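Local coordinates for protein endo-beta-1,2-glucanase (Talaromyces funiculosus, PDB 6IMV) that hydrolyses internal beta-1,2-glucosidic linkages of beta-1,2-glucans as a fungal glycoside hydrolase, here holding the disaccharide sophorose, at residues Q86-A91 against E305-L310; D36-E41 against N441-G446. All coordinates share one frame; numbering follows the deposited sequence.

Contact 1 (Q86-A91 against E305-L310); sequences QVMLYA and ETWKVL
Met-88 leaves helix 80-94 with CG beside its own backbone N (chi1 -80°), runs extended through chi2 and then bends at chi3 (-82°), which turns the terminal methyl toward the indole of Trp-307. That ring comes to the meeting point from the other side by its first torsion, with CG anti to the backbone N (chi1 -164°). The two side chains approach at a slant: Met-88 CE lies 4.2 Å from Trp-307 NE1, a loose van der Waals contact at the pyrrole part of the ring system. A second partner takes the sulfur, since Met-88 SD is 4.4 Å from Leu-310 CB and 4.3 Å from Leu-310 O. The thioether thus reaches two residues three positions apart, bridged by the bond from Leu-310 N to Trp-307 O (3.0 Å). With 107 Å² buried in total and the nearest CA atoms, those of Met-88 and Leu-310, 9.0 Å apart, the contact is slight and depends on the length of the methionine.

Trp-307 NE1, the ring atom nearest the methyl, also makes a weak hydrogen bond to Glu-311 OE2. The contact lies close to bound sugar: the side chain of Trp-307 is about 7 Å from a beta-D-glucopyranose, and Glu-305, two residues earlier, touches an alpha-D-glucopyranose.

All three touching residues are buried near the centre of the chain. Met-88 and Trp-307 both also touch helix 163-182, at Ala-172 and Glu-168, while Leu-310 leans on Phe-387 and Leu-391 of helix 387-392. Helix 80-94 is thereby joined to the loop between strand 290-296 and helix 318-337.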
loop_
_atom_site.group_PDB
_atom_site.type_symbol
_atom_site.label_atom_id
_atom_site.label_comp_id
_atom_site.label_asym_id
_atom_site.label_seq_id
_atom_site.Cartn_x
_atom_site.Cartn_y
_atom_site.Cartn_z
ATOM N N GLN A 86 -3.396 -5.953 4.674
ATOM C CA GLN A 86 -3.648 -7.066 5.569
ATOM C C GLN A 86 -3.994 -8.318 4.748
ATOM O O GLN A 86 -3.459 -9.401 4.987
ATOM C CB GLN A 86 -4.773 -6.679 6.528
ATOM C CG GLN A 86 -5.147 -7.750 7.539
ATOM C CD GLN A 86 -6.328 -7.330 8.379
ATOM O OE1 GLN A 86 -7.086 -6.436 8.013
ATOM N NE2 GLN A 86 -6.500 -7.986 9.513
ATOM N N VAL A 87 -4.868 -8.152 3.753
ATOM C CA VAL A 87 -5.333 -9.267 2.934
ATOM C C VAL A 87 -4.167 -9.830 2.110
ATOM O O VAL A 87 -4.016 -11.056 2.018
ATOM C CB VAL A 87 -6.550 -8.866 2.077
ATOM C CG1 VAL A 87 -6.838 -9.872 0.967
ATOM C CG2 VAL A 87 -7.783 -8.674 2.949
ATOM N N MET A 88 -3.339 -8.950 1.538
ATOM C CA MET A 88 -2.177 -9.382 0.751
ATOM C C MET A 88 -1.243 -10.230 1.627
ATOM O O MET A 88 -0.748 -11.271 1.187
ATOM C CB MET A 88 -1.411 -8.182 0.175
ATOM C CG MET A 88 -2.048 -7.608 -1.065
ATOM S SD MET A 88 -1.039 -6.322 -1.854
ATOM C CE MET A 88 -1.469 -4.910 -0.852
ATOM N N LEU A 89 -1.001 -9.783 2.865
ATOM C CA LEU A 89 -0.167 -10.527 3.819
ATOM C C LEU A 89 -0.783 -11.916 4.041
ATOM O O LEU A 89 -0.070 -12.922 4.026
ATOM C CB LEU A 89 -0.076 -9.730 5.121
ATOM C CG LEU A 89 0.816 -10.256 6.243
ATOM C CD1 LEU A 89 0.099 -11.277 7.100
ATOM C CD2 LEU A 89 2.135 -10.813 5.749
ATOM N N TYR A 90 -2.106 -11.951 4.250
ATOM C CA TYR A 90 -2.824 -13.193 4.523
ATOM C C TYR A 90 -2.808 -14.132 3.309
ATOM O O TYR A 90 -2.847 -15.349 3.490
ATOM C CB TYR A 90 -4.257 -12.920 4.984
ATOM C CG TYR A 90 -4.394 -12.251 6.327
ATOM C CD1 TYR A 90 -3.388 -12.278 7.279
ATOM C CD2 TYR A 90 -5.562 -11.583 6.647
ATOM C CE1 TYR A 90 -3.539 -11.643 8.501
ATOM C CE2 TYR A 90 -5.732 -10.950 7.866
ATOM C CZ TYR A 90 -4.720 -10.987 8.804
ATOM O OH TYR A 90 -4.898 -10.351 9.991
ATOM N N ALA A 91 -2.759 -13.578 2.091
ATOM C CA ALA A 91 -2.674 -14.387 0.880
ATOM C C ALA A 91 -1.370 -15.195 0.900
ATOM O O ALA A 91 -1.389 -16.404 0.653
ATOM C CB ALA A 91 -2.798 -13.523 -0.351
ATOM N N GLU A 305 2.539 6.043 -4.636
ATOM C CA GLU A 305 1.894 6.148 -5.957
ATOM C C GLU A 305 2.152 4.901 -6.822
ATOM O O GLU A 305 1.454 4.697 -7.812
ATOM C CB GLU A 305 2.369 7.410 -6.688
ATOM C CG GLU A 305 1.975 8.695 -5.990
ATOM C CD GLU A 305 2.771 9.928 -6.412
ATOM O OE1 GLU A 305 3.378 9.910 -7.500
ATOM O OE2 GLU A 305 2.806 10.898 -5.628
ATOM N N THR A 306 3.134 4.072 -6.433
ATOM C CA THR A 306 3.594 2.901 -7.184
ATOM C C THR A 306 2.886 1.614 -6.717
ATOM O O THR A 306 3.137 0.543 -7.253
ATOM C CB THR A 306 5.124 2.814 -7.067
ATOM O OG1 THR A 306 5.661 3.985 -7.686
ATOM C CG2 THR A 306 5.724 1.586 -7.710
ATOM N N TRP A 307 1.959 1.747 -5.758
ATOM C CA TRP A 307 1.205 0.666 -5.094
ATOM C C TRP A 307 0.685 -0.401 -6.070
ATOM O O TRP A 307 0.659 -1.579 -5.719
ATOM C CB TRP A 307 0.042 1.302 -4.332
ATOM C CG TRP A 307 -0.666 0.492 -3.292
ATOM C CD1 TRP A 307 -1.379 -0.659 -3.457
ATOM C CD2 TRP A 307 -0.863 0.892 -1.920
ATOM N NE1 TRP A 307 -1.963 -1.028 -2.273
ATOM C CE2 TRP A 307 -1.683 -0.087 -1.314
ATOM C CE3 TRP A 307 -0.437 1.985 -1.153
ATOM C CZ2 TRP A 307 -2.058 -0.017 0.028
ATOM C CZ3 TRP A 307 -0.816 2.058 0.171
ATOM C CH2 TRP A 307 -1.617 1.069 0.751
ATOM N N LYS A 308 0.218 0.010 -7.255
ATOM C CA LYS A 308 -0.474 -0.892 -8.183
ATOM C C LYS A 308 0.401 -2.094 -8.559
ATOM O O LYS A 308 -0.128 -3.169 -8.816
ATOM C CB LYS A 308 -0.934 -0.152 -9.442
ATOM C CG LYS A 308 0.177 0.289 -10.385
ATOM C CD LYS A 308 -0.279 1.283 -11.428
ATOM C CE LYS A 308 0.771 1.549 -12.484
ATOM N NZ LYS A 308 0.249 2.403 -13.577
ATOM N N VAL A 309 1.728 -1.917 -8.590
ATOM C CA VAL A 309 2.635 -2.963 -9.081
ATOM C C VAL A 309 2.702 -4.123 -8.074
ATOM O O VAL A 309 3.121 -5.212 -8.446
ATOM C CB VAL A 309 4.038 -2.415 -9.408
ATOM C CG1 VAL A 309 3.962 -1.216 -10.333
ATOM C CG2 VAL A 309 4.840 -2.091 -8.157
ATOM N N LEU A 310 2.270 -3.884 -6.827
ATOM C CA LEU A 310 2.169 -4.929 -5.795
ATOM C C LEU A 310 1.009 -5.887 -6.092
ATOM O O LEU A 310 0.979 -6.991 -5.544
ATOM C CB LEU A 310 1.939 -4.307 -4.413
ATOM C CG LEU A 310 3.097 -3.535 -3.783
ATOM C CD1 LEU A 310 2.595 -2.736 -2.589
ATOM C CD2 LEU A 310 4.222 -4.467 -3.357
#

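Contact 2 (D36-E41 against N441-G446); sequences DVLFWE and NAILGG
Aliphatic contact is the whole of what passes between 36-41 and 441-446, and Ile-443 makes every close contact from the second segment, using both of its branches. Its CG2 meets the forked end of Leu-38, 4.1 Å from Leu-38 CD2 and 4.2 Å from Leu-38 CD1, so that one methyl faces two; these side chains pass each other in opposite directions. The longer branch reaches another residue: Ile-443 CD1 lies 4.1 Å from Val-37 CG1, and here the valine and isoleucine chains meet at an angle. Ile-443 CG1 sits beside the backbone N (chi1 -74°) and the branch continues extended, which places CD1 at the valine while CG2 remains for the leucine. On Val-37 the touching methyl is the one anti to the backbone N (chi1 168°).

Backbone bonds shape the second segment rather than join the two. Helix 433-443 ends in a Schellman motif, with Gly-446 N bonded to Asn-441 O at 2.9 Å and Gly-445 N to Ala-442 O at 3.0 Å. Gly-445 has a positive phi (89°), and the chain leaves helical angles there, two residues after the isoleucine.

Charged and polar groups are paired to other parts of the fold. Glu-41 forms a salt bridge with Lys-436, from the same helix as Ile-443, and accepts a bond from Ser-416 N; Asp-36 bonds to Tyr-21. Met-398 of helix 394-405 touches both Val-37 and Ile-443.

The two segments bury 140 Å² in all, nearly all of it on Val-37, Leu-38 and Ile-443, at distances near the van der Waals limit. Such chemistry gives attraction with little directional demand across these segments, whereas the Glu-41 to Lys-436 salt bridge adds a more specific tie between helix 30-41 and helix 433-443.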
loop_
_atom_site.group_PDB
_atom_site.type_symbol
_atom_site.label_atom_id
_atom_site.label_comp_id
_atom_site.label_asym_id
_atom_site.label_seq_id
_atom_site.Cartn_x
_atom_site.Cartn_y
_atom_site.Cartn_z
ATOM N N ASP A 36 15.180 -10.533 10.202
ATOM C CA ASP A 36 15.037 -9.766 11.440
ATOM C C ASP A 36 13.883 -8.763 11.303
ATOM O O ASP A 36 13.074 -8.621 12.225
ATOM C CB ASP A 36 16.350 -9.086 11.824
ATOM C CG ASP A 36 17.376 -10.073 12.358
ATOM O OD1 ASP A 36 16.993 -11.228 12.608
ATOM O OD2 ASP A 36 18.542 -9.686 12.515
ATOM N N VAL A 37 13.818 -8.099 10.143
ATOM C CA VAL A 37 12.794 -7.104 9.845
ATOM C C VAL A 37 11.399 -7.723 10.012
ATOM O O VAL A 37 10.547 -7.166 10.712
ATOM C CB VAL A 37 12.972 -6.503 8.441
ATOM C CG1 VAL A 37 11.746 -5.695 8.023
ATOM C CG2 VAL A 37 14.229 -5.663 8.354
ATOM N N LEU A 38 11.180 -8.877 9.377
ATOM C CA LEU A 38 9.869 -9.514 9.350
ATOM C C LEU A 38 9.416 -9.888 10.765
ATOM O O LEU A 38 8.232 -9.767 11.083
ATOM C CB LEU A 38 9.930 -10.750 8.453
ATOM C CG LEU A 38 9.998 -10.473 6.959
ATOM C CD1 LEU A 38 10.400 -11.733 6.206
ATOM C CD2 LEU A 38 8.672 -9.928 6.453
ATOM N N PHE A 39 10.357 -10.366 11.590
ATOM C CA PHE A 39 10.078 -10.790 12.973
ATOM C C PHE A 39 9.452 -9.629 13.754
ATOM O O PHE A 39 8.392 -9.778 14.362
ATOM C CB PHE A 39 11.346 -11.284 13.675
ATOM C CG PHE A 39 11.129 -11.757 15.088
ATOM C CD1 PHE A 39 10.723 -13.058 15.338
ATOM C CD2 PHE A 39 11.298 -10.900 16.169
ATOM C CE1 PHE A 39 10.501 -13.500 16.636
ATOM C CE2 PHE A 39 11.080 -11.339 17.466
ATOM C CZ PHE A 39 10.681 -12.639 17.696
ATOM N N TRP A 40 10.104 -8.463 13.712
ATOM C CA TRP A 40 9.632 -7.322 14.496
ATOM C C TRP A 40 8.412 -6.652 13.845
ATOM O O TRP A 40 7.502 -6.211 14.567
ATOM C CB TRP A 40 10.783 -6.363 14.789
ATOM C CG TRP A 40 11.623 -6.921 15.891
ATOM C CD1 TRP A 40 12.816 -7.564 15.761
ATOM C CD2 TRP A 40 11.272 -6.990 17.286
ATOM N NE1 TRP A 40 13.248 -8.001 16.984
ATOM C CE2 TRP A 40 12.320 -7.669 17.937
ATOM C CE3 TRP A 40 10.179 -6.541 18.046
ATOM C CZ2 TRP A 40 12.316 -7.892 19.313
ATOM C CZ3 TRP A 40 10.173 -6.768 19.405
ATOM C CH2 TRP A 40 11.234 -7.429 20.028
ATOM N N GLU A 41 8.369 -6.618 12.507
ATOM C CA GLU A 41 7.189 -6.111 11.806
ATOM C C GLU A 41 5.941 -6.907 12.230
ATOM O O GLU A 41 4.865 -6.339 12.409
ATOM C CB GLU A 41 7.390 -6.172 10.287
ATOM C CG GLU A 41 8.254 -5.052 9.716
ATOM C CD GLU A 41 8.023 -3.683 10.323
ATOM O OE1 GLU A 41 6.882 -3.174 10.248
ATOM O OE2 GLU A 41 8.982 -3.139 10.885
ATOM N N ASN A 441 4.862 -6.247 2.387
ATOM C CA ASN A 441 4.249 -6.814 1.178
ATOM C C ASN A 441 5.237 -6.762 0.003
ATOM O O ASN A 441 5.249 -7.666 -0.829
ATOM C CB ASN A 441 2.896 -6.167 0.875
ATOM C CG ASN A 441 1.772 -6.858 1.612
ATOM O OD1 ASN A 441 1.624 -8.076 1.500
ATOM N ND2 ASN A 441 0.988 -6.105 2.373
ATOM N N ALA A 442 6.093 -5.735 -0.045
ATOM C CA ALA A 442 7.147 -5.659 -1.065
ATOM C C ALA A 442 8.211 -6.756 -0.841
ATOM O O ALA A 442 8.670 -7.378 -1.788
ATOM C CB ALA A 442 7.744 -4.278 -1.088
ATOM N N ILE A 443 8.598 -6.985 0.417
ATOM C CA ILE A 443 9.556 -8.046 0.776
ATOM C C ILE A 443 9.019 -9.413 0.316
ATOM O O ILE A 443 9.790 -10.240 -0.128
ATOM C CB ILE A 443 9.861 -8.020 2.288
ATOM C CG1 ILE A 443 10.777 -6.849 2.653
ATOM C CG2 ILE A 443 10.416 -9.356 2.771
ATOM C CD1 ILE A 443 10.836 -6.537 4.136
ATOM N N LEU A 444 7.697 -9.622 0.395
ATOM C CA LEU A 444 7.044 -10.901 0.011
ATOM C C LEU A 444 6.812 -10.990 -1.507
ATOM O O LEU A 444 6.290 -11.993 -1.987
ATOM C CB LEU A 444 5.713 -11.021 0.762
ATOM C CG LEU A 444 5.836 -11.149 2.277
ATOM C CD1 LEU A 444 4.468 -11.110 2.928
ATOM C CD2 LEU A 444 6.570 -12.432 2.652
ATOM N N GLY A 445 7.180 -9.938 -2.244
ATOM C CA GLY A 445 7.173 -9.922 -3.696
ATOM C C GLY A 445 5.843 -9.461 -4.280
ATOM O O GLY A 445 5.574 -9.714 -5.448
ATOM N N GLY A 446 5.006 -8.782 -3.483
ATOM C CA GLY A 446 3.657 -8.421 -3.912
ATOM C C GLY A 446 2.788 -9.656 -4.080
ATOM O O GLY A 446 3.219 -10.773 -3.719
#

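Contact 1 is nested along the chain inside the long loop closed by contact 2, and their centres are 12 Å apart. They touch directly: Asn-441 OD1 packs 3.3 Å from Met-88 CB, Leu-89 CD2 meets Leu-444 CD1 at 3.7 Å, and Leu-310 CD2 approaches Ala-442 CA at 3.9 Å. Segment 441-446 therefore packs against both halves of contact 1. Neither contact includes a residue lining the beta-D-glucopyranose pocket, but through Trp-307 and Glu-305 contact 1 comes close to bound sugar. The centre of contact 2 is about 13 Å from that of the chain.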